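Local coordinates for beta-ketoacyl-[acyl-carrier-protein] synthase FabY (Pseudomonas aeruginosa, PDB 4CW4) that catalyses the condensation of acetyl-CoA with malonyl-ACP to form acetoacetyl-ACP, the primer that starts fatty acid biosynthesis, at residues Arg350-Phe355 against Gly440-Ala445. Residues are numbered along the deposited sequence; the frame is centred on the assembly and turned at random.
Sequences RASRPF and GSSTPA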
ATOM      1  N   ARG A 350     -11.614  17.389 -24.006  1.00 10.36           N
ATOM      2  CA  ARG A 350     -12.913  16.930 -23.510  1.00 10.94           C
ATOM      3  C   ARG A 350     -12.914  15.405 -23.374  1.00 11.00           C
ATOM      4  O   ARG A 350     -13.964  14.764 -23.444  1.00 11.63           O
ATOM      5  CB  ARG A 350     -14.031  17.402 -24.432  1.00 12.15           C
ATOM      6  CG  ARG A 350     -14.163  18.924 -24.450  1.00 13.35           C
ATOM      7  CD  ARG A 350     -15.202  19.396 -25.441  1.00 14.61           C
ATOM      8  NE  ARG A 350     -16.538  18.940 -25.092  1.00 16.60           N
ATOM      9  CZ  ARG A 350     -17.621  19.088 -25.839  1.00 18.11           C
ATOM     10  NH1 ARG A 350     -17.551  19.693 -27.015  1.00 20.06           N
ATOM     11  NH2 ARG A 350     -18.781  18.605 -25.409  1.00 18.29           N
ATOM     12  N   ALA A 351     -11.746  14.813 -23.134  1.00 10.83           N
ATOM     13  CA  ALA A 351     -11.692  13.355 -23.010  1.00 10.94           C
ATOM     14  C   ALA A 351     -12.478  12.857 -21.798  1.00 10.59           C
ATOM     15  O   ALA A 351     -12.998  11.743 -21.808  1.00 10.19           O
ATOM     16  CB  ALA A 351     -10.268  12.867 -22.936  1.00 11.20           C
ATOM     17  N   SER A 352     -12.538  13.688 -20.765  1.00  9.97           N
ATOM     18  CA  SER A 352     -13.183  13.331 -19.507  1.00  9.87           C
ATOM     19  C   SER A 352     -14.521  14.061 -19.365  1.00  8.97           C
ATOM     20  O   SER A 352     -14.570  15.285 -19.181  1.00  9.88           O
ATOM     21  CB  SER A 352     -12.260  13.642 -18.342  1.00  9.68           C
ATOM     22  OG  SER A 352     -12.786  13.097 -17.143  1.00 10.00           O
ATOM     23  N   ARG A 353     -15.591  13.272 -19.465  1.00  9.30           N
ATOM     24  CA  ARG A 353     -16.972  13.747 -19.581  1.00 10.06           C
ATOM     25  C   ARG A 353     -17.882  13.085 -18.533  1.00  9.75           C
ATOM     26  O   ARG A 353     -18.766  12.298 -18.881  1.00 10.20           O
ATOM     27  CB  ARG A 353     -17.491  13.402 -20.992  1.00 10.62           C
ATOM     28  CG  ARG A 353     -16.860  14.233 -22.096  1.00 10.98           C
ATOM     29  CD  ARG A 353     -16.958  13.511 -23.451  1.00 12.44           C
ATOM     30  NE  ARG A 353     -16.471  14.271 -24.602  1.00 13.08           N
ATOM     31  CZ  ARG A 353     -17.235  14.967 -25.442  1.00 14.09           C
ATOM     32  NH1 ARG A 353     -18.552  15.059 -25.251  1.00 14.78           N
ATOM     33  NH2 ARG A 353     -16.676  15.582 -26.481  1.00 15.31           N
ATOM     34  N   PRO A 354     -17.596  13.302 -17.243  1.00  9.70           N
ATOM     35  CA  PRO A 354     -18.435  12.703 -16.189  1.00  9.94           C
ATOM     36  C   PRO A 354     -19.925  12.979 -16.419  1.00 10.00           C
ATOM     37  O   PRO A 354     -20.292  14.109 -16.683  1.00 10.07           O
ATOM     38  CB  PRO A 354     -17.946  13.400 -14.912  1.00  9.64           C
ATOM     39  CG  PRO A 354     -16.575  13.897 -15.236  1.00 10.70           C
ATOM     40  CD  PRO A 354     -16.626  14.259 -16.704  1.00 10.19           C
ATOM     41  N   PHE A 355     -20.741  11.935 -16.326  1.00 10.37           N
ATOM     42  CA  PHE A 355     -22.199  12.017 -16.438  1.00 10.21           C
ATOM     43  C   PHE A 355     -22.731  12.396 -17.817  1.00 11.50           C
ATOM     44  O   PHE A 355     -23.935  12.489 -17.986  1.00 11.56           O
ATOM     45  CB  PHE A 355     -22.786  12.899 -15.331  1.00 10.08           C
ATOM     46  CG  PHE A 355     -22.477  12.366 -13.960  1.00 10.19           C
ATOM     47  CD1 PHE A 355     -23.073  11.205 -13.498  1.00 11.13           C
ATOM     48  CD2 PHE A 355     -21.539  12.987 -13.173  1.00 11.06           C
ATOM     49  CE1 PHE A 355     -22.729  10.679 -12.271  1.00 10.88           C
ATOM     50  CE2 PHE A 355     -21.205  12.483 -11.935  1.00 11.71           C
ATOM     51  CZ  PHE A 355     -21.810  11.330 -11.474  1.00 11.34           C
ATOM     52  N   GLY A 440     -17.420  10.417 -10.435  1.00  8.90           N
ATOM     53  CA  GLY A 440     -17.484  11.008 -11.769  1.00  7.79           C
ATOM     54  C   GLY A 440     -16.290  10.681 -12.639  1.00  9.79           C
ATOM     55  O   GLY A 440     -15.591  11.580 -13.089  1.00  9.97           O
ATOM     56  N   SER A 441     -16.077   9.399 -12.893  1.00  9.54           N
ATOM     57  CA  SER A 441     -14.854   8.943 -13.547  1.00  9.00           C
ATOM     58  C   SER A 441     -14.926   8.982 -15.067  1.00  9.02           C
ATOM     59  O   SER A 441     -13.918   8.743 -15.716  1.00 10.10           O
ATOM     60  CB  SER A 441     -14.538   7.517 -13.090  1.00 10.83           C
ATOM     61  OG  SER A 441     -15.682   6.707 -13.234  1.00 12.19           O
ATOM     62  N   SER A 442     -16.095   9.297 -15.623  1.00  9.69           N
ATOM     63  CA  SER A 442     -16.316   9.376 -17.075  1.00  9.41           C
ATOM     64  C   SER A 442     -16.428   8.005 -17.733  1.00  9.87           C
ATOM     65  O   SER A 442     -15.878   7.792 -18.814  1.00 10.44           O
ATOM     66  CB  SER A 442     -15.249  10.214 -17.788  1.00  9.50           C
ATOM     67  OG  SER A 442     -15.680  10.610 -19.089  1.00 10.16           O
ATOM     68  N   THR A 443     -17.189   7.108 -17.117  1.00 11.59           N
ATOM     69  CA  THR A 443     -17.469   5.817 -17.735  1.00 12.18           C
ATOM     70  C   THR A 443     -18.965   5.557 -17.810  1.00 12.30           C
ATOM     71  O   THR A 443     -19.736   6.062 -16.990  1.00 12.61           O
ATOM     72  CB  THR A 443     -16.787   4.649 -16.985  1.00 14.26           C
ATOM     73  OG1 THR A 443     -17.593   4.276 -15.866  1.00 13.44           O
ATOM     74  CG2 THR A 443     -15.381   5.046 -16.495  1.00 14.49           C
ATOM     75  N   PRO A 444     -19.392   4.756 -18.802  1.00 12.32           N
ATOM     76  CA  PRO A 444     -20.822   4.447 -18.901  1.00 13.26           C
ATOM     77  C   PRO A 444     -21.364   3.737 -17.665  1.00 13.44           C
ATOM     78  O   PRO A 444     -22.491   3.997 -17.244  1.00 14.22           O
ATOM     79  CB  PRO A 444     -20.889   3.543 -20.138  1.00 14.97           C
ATOM     80  CG  PRO A 444     -19.776   4.031 -20.990  1.00 15.85           C
ATOM     81  CD  PRO A 444     -18.675   4.375 -20.027  1.00 14.26           C
ATOM     82  N   ALA A 445     -20.567   2.847 -17.086  1.00 13.73           N
ATOM     83  CA  ALA A 445     -20.976   2.179 -15.856  1.00 13.28           C
ATOM     84  C   ALA A 445     -21.082   3.162 -14.697  1.00 12.26           C
ATOM     85  O   ALA A 445     -22.034   3.096 -13.916  1.00 12.20           O
ATOM     86  CB  ALA A 445     -20.006   1.060 -15.487  1.00 14.56           C
TER
HETATM   87  O   HOH W   1     -14.834   9.391 -21.418  1.00 11.79           O
HETATM   88  O   HOH W   2     -11.711  10.596 -16.111  1.00 10.39           O
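S442 turns OG anti to its own backbone N (chi1 -163°), which carries the hydroxyl to R353 N, and S352 likewise sets OG anti to N (chi1 -170°), sending it to K472 O and a water, past S442 CB at 3.8 Å. Both loops belong to the thiolase-type ketosynthase fold: residues 350-355 lead toward strand 366-374, whereas the loop that begins at G440 follows H439, a predicted active-site histidine, and enters helix 444-461, with T443 as N-cap. The one direct hydrogen bond between them runs from R353 N to S442 OG, 2.7 Å long and fairly straight at 159°. A water bridges S442 OG, 2.8 Å away, and A351 O, and so ties this hydroxyl to a second backbone group. S352 OG donates to K472 O and accepts from a second water, which also donates to S441 O. Next to these polar links, P354 lays the CB-CG side of its ring against the G440 carbonyl, whose O lies 3.3 Å from CG. G440 adopts a positive phi beside this ring. E450 accepts from G440 N, tying the start of this loop to helix 444-461. The F355 side chain leaves with its CB pointing away from the 440-445 loop, yet its ring returns to meet G440 obliquely, CE2 lying 4.0 Å from G440 CA.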